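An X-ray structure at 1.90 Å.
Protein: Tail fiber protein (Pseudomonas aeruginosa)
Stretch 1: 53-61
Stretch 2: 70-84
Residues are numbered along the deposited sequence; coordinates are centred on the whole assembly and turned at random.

Stretch 1 53-61: ATVPLMLTN
Stretch 2, residues 70-84: RYFYIQSMFYPDQNG

How does stretch 2 enter the contact? The CA-to-CB bond of Arg 70 points away, but Tyr 71 (chi1 -73°, m) swings its ring back to Asn 61, whose CB lies 3.5 Å from the centroid of the ring.

What fixes the register of the strands? Strand 72-79 runs antiparallel to strand 57-60, at 153°. Phe 72 N donates to Thr 60 O (2.9 Å) and Thr 60 N to Phe 72 O (3.1 Å). Next, Tyr 73 faces Leu 59, CA to CA 4.4 Å; one repeat on, Ile 74 N donates to Met 58 O (2.8 Å) and Met 58 N to Ile 74 O (3.1 Å).

How do side chains sort across the sheet? Tyr 73 (m, chi2 90°) shares a face with Leu 59 (t, p), whose CD1 sits 4.0 Å from the Tyr 73 ring centroid, over its face. On the other face Ile 74 CB packs 4.0 Å from Met 58 CG.

What happens past the Leu 57 and Gln 75 pair? Ser 76 N donates to Pro 56 O (2.8 Å), and a water bridges Val 55 O, Ile 74 O and Ser 76 OG. Phe 78 (m) presents its ring edge to Val 55 O, 3.7 Å from CZ. A type I turn, Asp 81 to Gly 84, brings Gln 82 CB within 3.4 Å of Thr 54 O.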

# COMPACT_ATOMS: atom_id res chain seq x y z
N ALA A 53 58.54 9.76 -47.68
CA ALA A 53 58.36 11.10 -48.22
C ALA A 53 59.62 11.96 -48.06
O ALA A 53 60.27 11.96 -47.02
CB ALA A 53 57.19 11.78 -47.51
N THR A 54 59.93 12.72 -49.13
CA THR A 54 61.00 13.69 -49.09
C THR A 54 60.59 15.04 -49.65
O THR A 54 61.44 15.92 -49.78
CB THR A 54 62.25 13.20 -49.88
OG1 THR A 54 61.88 13.12 -51.26
CG2 THR A 54 62.73 11.89 -49.39
N VAL A 55 59.33 15.21 -50.03
CA VAL A 55 58.82 16.50 -50.50
C VAL A 55 57.67 16.90 -49.57
O VAL A 55 57.03 16.02 -48.96
CB VAL A 55 58.37 16.42 -51.96
CG1 VAL A 55 59.57 16.09 -52.84
CG2 VAL A 55 57.28 15.36 -52.13
N PRO A 56 57.38 18.19 -49.43
CA PRO A 56 56.45 18.61 -48.39
C PRO A 56 55.00 18.42 -48.72
O PRO A 56 54.17 18.56 -47.82
CB PRO A 56 56.78 20.09 -48.20
CG PRO A 56 57.43 20.52 -49.48
CD PRO A 56 58.17 19.31 -49.98
N LEU A 57 54.65 18.01 -49.94
CA LEU A 57 53.28 17.74 -50.31
C LEU A 57 53.25 16.60 -51.32
O LEU A 57 54.00 16.59 -52.30
CB LEU A 57 52.62 19.02 -50.87
CG LEU A 57 51.15 18.90 -51.27
CD1 LEU A 57 50.26 18.70 -50.11
CD2 LEU A 57 50.72 20.09 -52.04
N MET A 58 52.42 15.59 -51.05
CA MET A 58 52.12 14.54 -52.00
C MET A 58 50.64 14.20 -51.87
O MET A 58 49.94 14.63 -50.93
CB MET A 58 52.96 13.29 -51.78
CG MET A 58 52.74 12.68 -50.40
SD MET A 58 53.76 11.22 -50.11
CE MET A 58 55.40 11.81 -50.52
N LEU A 59 50.14 13.45 -52.85
CA LEU A 59 48.78 12.91 -52.87
C LEU A 59 48.91 11.41 -53.13
O LEU A 59 49.56 11.01 -54.10
CB LEU A 59 47.92 13.54 -53.94
CG LEU A 59 46.53 12.95 -54.27
CD1 LEU A 59 45.56 13.12 -53.11
CD2 LEU A 59 45.97 13.58 -55.53
N THR A 60 48.31 10.58 -52.27
CA THR A 60 48.54 9.16 -52.42
C THR A 60 47.42 8.40 -51.74
O THR A 60 46.83 8.86 -50.77
CB THR A 60 49.90 8.75 -51.83
OG1 THR A 60 50.08 7.36 -51.93
CG2 THR A 60 50.03 9.20 -50.40
N ASN A 61 47.13 7.22 -52.30
CA ASN A 61 46.23 6.25 -51.67
C ASN A 61 47.02 5.06 -51.15
O ASN A 61 46.46 4.00 -50.90
CB ASN A 61 45.14 5.81 -52.64
CG ASN A 61 45.70 5.05 -53.83
OD1 ASN A 61 46.89 5.05 -54.07
ND2 ASN A 61 44.81 4.40 -54.58
N ARG A 70 41.87 4.93 -49.64
CA ARG A 70 41.48 6.31 -49.94
C ARG A 70 42.69 7.20 -50.20
O ARG A 70 43.75 7.04 -49.55
CB ARG A 70 40.67 6.91 -48.80
CG ARG A 70 39.24 6.34 -48.77
CD ARG A 70 38.43 6.98 -47.69
NE ARG A 70 38.22 8.41 -47.92
CZ ARG A 70 37.70 9.21 -47.02
NH1 ARG A 70 37.34 8.74 -45.84
NH2 ARG A 70 37.52 10.49 -47.31
N TYR A 71 42.52 8.11 -51.14
CA TYR A 71 43.52 9.13 -51.38
C TYR A 71 43.51 10.20 -50.28
O TYR A 71 42.45 10.66 -49.84
CB TYR A 71 43.30 9.81 -52.73
CG TYR A 71 43.67 8.93 -53.91
CD1 TYR A 71 44.97 8.88 -54.39
CD2 TYR A 71 42.72 8.12 -54.52
CE1 TYR A 71 45.32 8.06 -55.43
CE2 TYR A 71 43.06 7.30 -55.62
CZ TYR A 71 44.36 7.28 -56.06
OH TYR A 71 44.71 6.48 -57.10
N PHE A 72 44.70 10.61 -49.86
CA PHE A 72 44.87 11.75 -48.97
C PHE A 72 46.02 12.62 -49.47
O PHE A 72 47.09 12.11 -49.86
CB PHE A 72 45.17 11.31 -47.51
CG PHE A 72 43.95 10.90 -46.74
CD1 PHE A 72 43.26 9.75 -47.06
CD2 PHE A 72 43.45 11.74 -45.73
CE1 PHE A 72 42.10 9.40 -46.35
CE2 PHE A 72 42.30 11.39 -45.03
CZ PHE A 72 41.64 10.22 -45.34
N TYR A 73 45.81 13.95 -49.39
CA TYR A 73 46.92 14.89 -49.45
C TYR A 73 47.73 14.78 -48.18
O TYR A 73 47.16 14.76 -47.07
CB TYR A 73 46.43 16.32 -49.60
CG TYR A 73 45.58 16.60 -50.79
CD1 TYR A 73 44.20 16.47 -50.74
CD2 TYR A 73 46.15 17.08 -51.96
CE1 TYR A 73 43.45 16.77 -51.87
CE2 TYR A 73 45.42 17.39 -53.04
CZ TYR A 73 44.08 17.22 -53.01
OH TYR A 73 43.37 17.55 -54.15
N ILE A 74 49.04 14.67 -48.30
CA ILE A 74 49.91 14.48 -47.15
C ILE A 74 50.94 15.57 -47.18
O ILE A 74 51.81 15.58 -48.06
CB ILE A 74 50.56 13.08 -47.11
CG1 ILE A 74 49.45 11.99 -47.04
CG2 ILE A 74 51.47 12.99 -45.91
CD1 ILE A 74 49.93 10.62 -46.72
N GLN A 75 50.85 16.48 -46.22
CA GLN A 75 51.90 17.47 -45.99
C GLN A 75 52.99 16.87 -45.11
O GLN A 75 52.69 16.14 -44.16
CB GLN A 75 51.36 18.73 -45.31
CG GLN A 75 50.21 19.42 -45.98
CD GLN A 75 49.63 20.49 -45.08
OE1 GLN A 75 50.29 21.47 -44.77
NE2 GLN A 75 48.40 20.28 -44.62
N SER A 76 54.24 17.20 -45.41
CA SER A 76 55.36 16.72 -44.59
C SER A 76 56.24 17.88 -44.19
O SER A 76 56.52 18.76 -45.00
CB SER A 76 56.20 15.70 -45.35
OG SER A 76 55.46 14.54 -45.60
N MET A 77 56.70 17.85 -42.95
CA MET A 77 57.66 18.79 -42.40
C MET A 77 58.80 17.96 -41.82
O MET A 77 58.56 16.95 -41.16
CB MET A 77 57.02 19.65 -41.32
CG MET A 77 55.95 20.58 -41.81
SD MET A 77 54.84 21.06 -40.50
CE MET A 77 53.81 19.61 -40.36
N PHE A 78 60.04 18.39 -42.08
CA PHE A 78 61.23 17.60 -41.87
C PHE A 78 62.27 18.25 -40.98
O PHE A 78 62.45 19.46 -40.96
CB PHE A 78 61.92 17.34 -43.23
CG PHE A 78 61.03 16.73 -44.28
CD1 PHE A 78 60.68 15.41 -44.22
CD2 PHE A 78 60.58 17.49 -45.35
CE1 PHE A 78 59.89 14.83 -45.19
CE2 PHE A 78 59.80 16.93 -46.31
CZ PHE A 78 59.44 15.62 -46.24
N TYR A 79 63.00 17.40 -40.27
CA TYR A 79 64.20 17.82 -39.54
C TYR A 79 65.12 16.63 -39.34
O TYR A 79 64.65 15.59 -38.91
CB TYR A 79 63.84 18.41 -38.17
CG TYR A 79 65.09 18.87 -37.45
CD1 TYR A 79 65.59 20.15 -37.61
CD2 TYR A 79 65.77 18.00 -36.63
CE1 TYR A 79 66.76 20.54 -36.97
CE2 TYR A 79 66.93 18.39 -35.98
CZ TYR A 79 67.41 19.65 -36.15
OH TYR A 79 68.58 20.01 -35.50
N PRO A 80 66.45 16.76 -39.58
CA PRO A 80 67.17 17.95 -40.06
C PRO A 80 67.27 18.11 -41.57
O PRO A 80 67.82 19.13 -42.04
CB PRO A 80 68.57 17.76 -39.45
CG PRO A 80 68.75 16.28 -39.50
CD PRO A 80 67.40 15.69 -39.20
N ASP A 81 66.82 17.11 -42.33
CA ASP A 81 66.77 17.21 -43.78
C ASP A 81 65.58 16.37 -44.25
O ASP A 81 64.85 15.81 -43.44
CB ASP A 81 68.11 16.80 -44.42
CG ASP A 81 68.50 15.35 -44.21
OD1 ASP A 81 67.63 14.49 -43.97
OD2 ASP A 81 69.72 15.06 -44.30
N GLN A 82 65.38 16.32 -45.56
CA GLN A 82 64.17 15.69 -46.09
C GLN A 82 64.19 14.17 -45.96
O GLN A 82 63.16 13.54 -46.22
CB GLN A 82 63.95 16.10 -47.56
CG GLN A 82 64.91 15.49 -48.56
CD GLN A 82 66.28 16.13 -48.56
OE1 GLN A 82 66.55 17.13 -47.89
NE2 GLN A 82 67.18 15.53 -49.34
N ASN A 83 65.34 13.57 -45.56
CA ASN A 83 65.37 12.13 -45.27
C ASN A 83 65.17 11.81 -43.80
O ASN A 83 65.15 10.62 -43.43
CB ASN A 83 66.69 11.54 -45.71
CG ASN A 83 66.92 11.67 -47.18
OD1 ASN A 83 66.04 11.33 -47.99
ND2 ASN A 83 68.07 12.21 -47.54
N GLY A 84 65.00 12.81 -42.95
CA GLY A 84 65.12 12.65 -41.51
C GLY A 84 63.78 12.52 -40.80
O GLY A 84 62.83 11.92 -41.32
O HOH W 1 54.55 14.88 -48.07